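Local structure of SPBc2 prophage-derived uncharacterized protein yorR (Bacillus subtilis, 3KB2) at residues A[144-148]-A[149-153]. The protein is uncharacterised but binds a guanine nucleotide in a P-loop-type fold and may act as a nucleotide kinase, possibly on dTMP. Numbering follows the deposited sequence.
With G3D (guanosine-3'-monophosphate-5'-diphosphate), chain C.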
loop_
_atom_site.group_PDB
_atom_site.type_symbol
_atom_site.label_atom_id
_atom_site.label_comp_id
_atom_site.label_asym_id
_atom_site.label_seq_id
_atom_site.Cartn_x
_atom_site.Cartn_y
_atom_site.Cartn_z
ATOM N N TYR A 144 -25.206 8.127 1.843
ATOM C CA TYR A 144 -25.605 8.266 0.448
ATOM C C TYR A 144 -24.466 7.715 -0.391
ATOM O O TYR A 144 -23.309 8.089 -0.197
ATOM C CB TYR A 144 -25.844 9.729 0.067
ATOM C CG TYR A 144 -26.703 10.507 1.029
ATOM C CD1 TYR A 144 -26.140 11.107 2.151
ATOM C CD2 TYR A 144 -28.072 10.668 0.805
ATOM C CE1 TYR A 144 -26.906 11.853 3.026
ATOM C CE2 TYR A 144 -28.854 11.413 1.679
ATOM C CZ TYR A 144 -28.260 12.005 2.789
ATOM O OH TYR A 144 -29.006 12.762 3.667
ATOM N N SER A 145 -24.805 6.836 -1.327
ATOM C CA SER A 145 -23.815 6.209 -2.180
ATOM C C SER A 145 -23.960 6.597 -3.645
ATOM O O SER A 145 -25.058 6.851 -4.135
ATOM C CB SER A 145 -23.920 4.691 -2.057
ATOM O OG SER A 145 -25.126 4.224 -2.640
ATOM N N TRP A 146 -22.825 6.616 -4.335
ATOM C CA TRP A 146 -22.748 6.949 -5.747
ATOM C C TRP A 146 -21.744 6.025 -6.427
ATOM O O TRP A 146 -20.606 5.884 -5.970
ATOM C CB TRP A 146 -22.307 8.402 -5.914
ATOM C CG TRP A 146 -23.427 9.401 -5.853
ATOM C CD1 TRP A 146 -24.239 9.781 -6.880
ATOM C CD2 TRP A 146 -23.875 10.127 -4.696
ATOM N NE1 TRP A 146 -25.168 10.697 -6.436
ATOM C CE2 TRP A 146 -24.966 10.927 -5.102
ATOM C CE3 TRP A 146 -23.460 10.176 -3.360
ATOM C CZ2 TRP A 146 -25.648 11.768 -4.219
ATOM C CZ3 TRP A 146 -24.142 11.017 -2.476
ATOM C CH2 TRP A 146 -25.222 11.798 -2.912
ATOM N N ASP A 147 -22.178 5.391 -7.510
ATOM C CA ASP A 147 -21.327 4.493 -8.285
ATOM C C ASP A 147 -20.548 5.389 -9.245
ATOM O O ASP A 147 -21.080 5.819 -10.262
ATOM C CB ASP A 147 -22.203 3.505 -9.067
ATOM C CG ASP A 147 -21.400 2.519 -9.909
ATOM O OD1 ASP A 147 -22.035 1.719 -10.633
ATOM O OD2 ASP A 147 -20.149 2.530 -9.852
ATOM N N THR A 148 -19.292 5.666 -8.910
ATOM C CA THR A 148 -18.434 6.532 -9.715
ATOM C C THR A 148 -18.154 5.952 -11.101
ATOM O O THR A 148 -17.514 6.583 -11.940
ATOM C CB THR A 148 -17.105 6.813 -8.980
ATOM O OG1 THR A 148 -16.346 5.608 -8.892
ATOM C CG2 THR A 148 -17.377 7.317 -7.576
ATOM N N GLY A 149 -18.642 4.742 -11.332
ATOM C CA GLY A 149 -18.453 4.112 -12.618
ATOM C C GLY A 149 -19.464 4.634 -13.620
ATOM O O GLY A 149 -19.275 4.481 -14.825
ATOM N N GLN A 150 -20.527 5.268 -13.124
ATOM C CA GLN A 150 -21.576 5.807 -13.982
ATOM C C GLN A 150 -21.972 7.235 -13.624
ATOM O O GLN A 150 -22.807 7.843 -14.289
ATOM C CB GLN A 150 -22.800 4.909 -13.907
ATOM C CG GLN A 150 -22.440 3.441 -14.005
ATOM C CD GLN A 150 -23.624 2.563 -14.349
ATOM O OE1 GLN A 150 -24.671 2.615 -13.691
ATOM N NE2 GLN A 150 -23.464 1.738 -15.382
ATOM N N TRP A 151 -21.365 7.762 -12.566
ATOM C CA TRP A 151 -21.635 9.116 -12.106
ATOM C C TRP A 151 -20.335 9.909 -12.066
ATOM O O TRP A 151 -19.365 9.466 -11.450
ATOM C CB TRP A 151 -22.233 9.057 -10.711
ATOM C CG TRP A 151 -23.670 9.334 -10.668
ATOM C CD1 TRP A 151 -24.266 10.556 -10.575
ATOM C CD2 TRP A 151 -24.724 8.374 -10.730
ATOM N NE1 TRP A 151 -25.632 10.420 -10.571
ATOM C CE2 TRP A 151 -25.941 9.089 -10.666
ATOM C CE3 TRP A 151 -24.761 6.979 -10.829
ATOM C CZ2 TRP A 151 -27.183 8.458 -10.707
ATOM C CZ3 TRP A 151 -26.002 6.345 -10.870
ATOM C CH2 TRP A 151 -27.198 7.088 -10.806
ATOM N N SER A 152 -20.308 11.077 -12.705
ATOM C CA SER A 152 -19.091 11.914 -12.725
ATOM C C SER A 152 -18.976 12.779 -11.466
ATOM O O SER A 152 -19.971 13.024 -10.791
ATOM C CB SER A 152 -19.101 12.830 -13.950
ATOM O OG SER A 152 -20.049 13.868 -13.787
ATOM N N SER A 153 -17.775 13.261 -11.152
ATOM C CA SER A 153 -17.600 14.084 -9.956
ATOM C C SER A 153 -18.446 15.354 -10.015
ATOM O O SER A 153 -18.832 15.890 -8.982
ATOM C CB SER A 153 -16.120 14.434 -9.726
ATOM O OG SER A 153 -15.522 15.031 -10.857
HETATM P PB G3D C . -9.646 9.527 -4.884
HETATM O O1B G3D C . -8.607 8.438 -4.607
HETATM O O2B G3D C . -11.035 9.239 -4.516
HETATM O O3B G3D C . -9.148 10.914 -4.130
HETATM P PA G3D C . -9.563 11.433 -7.026
HETATM O O3A G3D C . -9.584 9.962 -6.378
HETATM O O1A G3D C . -10.732 12.214 -6.650
HETATM O O2A G3D C . -8.166 12.007 -6.746
HETATM O "O5'" G3D C . -9.769 11.073 -8.635
HETATM C "C5'" G3D C . -8.914 9.920 -9.021
HETATM C "C4'" G3D C . -8.843 10.275 -10.586
HETATM O "O4'" G3D C . -10.087 10.175 -11.298
HETATM C "C3'" G3D C . -8.286 11.536 -10.994
HETATM O "O3'" G3D C . -7.385 11.408 -12.064
HETATM C "C2'" G3D C . -9.433 12.561 -11.234
HETATM O "O2'" G3D C . -9.125 13.468 -12.137
HETATM C "C1'" G3D C . -10.370 11.369 -12.035
HETATM N N9 G3D C . -11.785 11.894 -12.112
HETATM C C8 G3D C . -12.313 12.808 -11.210
HETATM N N7 G3D C . -13.552 12.897 -11.744
HETATM C C5 G3D C . -13.744 12.229 -12.954
HETATM C C6 G3D C . -14.787 12.179 -13.656
HETATM O O6 G3D C . -15.986 12.597 -13.651
HETATM N N1 G3D C . -14.588 11.237 -14.812
HETATM C C2 G3D C . -13.420 10.707 -14.882
HETATM N N2 G3D C . -13.270 9.715 -15.996
HETATM N N3 G3D C . -12.358 10.695 -14.093
HETATM C C4 G3D C . -12.621 11.580 -13.135
HETATM P P1 G3D C . -6.102 11.846 -12.115
HETATM O O4P G3D C . -6.020 13.155 -12.689
HETATM O O5P G3D C . -5.461 10.798 -13.153
HETATM O O6P G3D C . -5.182 11.578 -10.921
#
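Asp-147 meets Gly-149 and Gln-150 round a beta turn close to type I, with Thr-148 and Gly-149 at its corners. The carbonyl oxygen of Asp-147 takes a nearly straight hydrogen bond from Gln-150 N (3.0 Å, 168°). It takes a second, weak and bent one from Trp-151 N. The carboxylate adds an Asx turn over the beta turn. Its CG lies anti to the backbone N (chi1 -180°), and this brings Asp-147 OD2 to 3.1 Å from Gly-149 N, which donates a hydrogen bond to it. That N-H meets OD2 from well above the carboxylate plane. Gly-149 N is thus held by the Asp-147 side chain and Gln-150 N by its backbone oxygen. Thr-148 adds a CA-H...O contact to Trp-151 O.

The two indoles form a T-shaped stack. The edge of Trp-146 points at the face of Trp-151, with planes at 74°. CD1 of Trp-146 does the touching, 3.8 Å from Trp-151 CD1, over the five-membered ring and toward its rim.

The outer side is looser. Gln-150 is exposed, and its CG comes no closer than 3.8 Å to Asp-147 OD1. Trp-151 is also largely exposed. The buried side is that of Thr-148, whose OG1 hydrogen-bonds His-102 O, while Trp-146 NE1 hydrogen-bonds Asp-159 OD2.

Beyond the turn the chain reaches the nucleotide. Ser-153 N donates to the guanine O6 of G3D (3.1 Å), and Ser-153 OG lies 3.0 Å from G3D N7. The backbone N atoms of Cys-11, Cys-12, Lys-14 and Ser-15 also hydrogen-bond G3D, in the manner of a P-loop. The turn links strand 143-147, an outermost strand of the parallel sheet beside strand 96-102, to helix 153-166, where Ser-152 is the N-cap, its OG hydrogen-bonding Glu-155 N, and both tryptophans touch Ile-156.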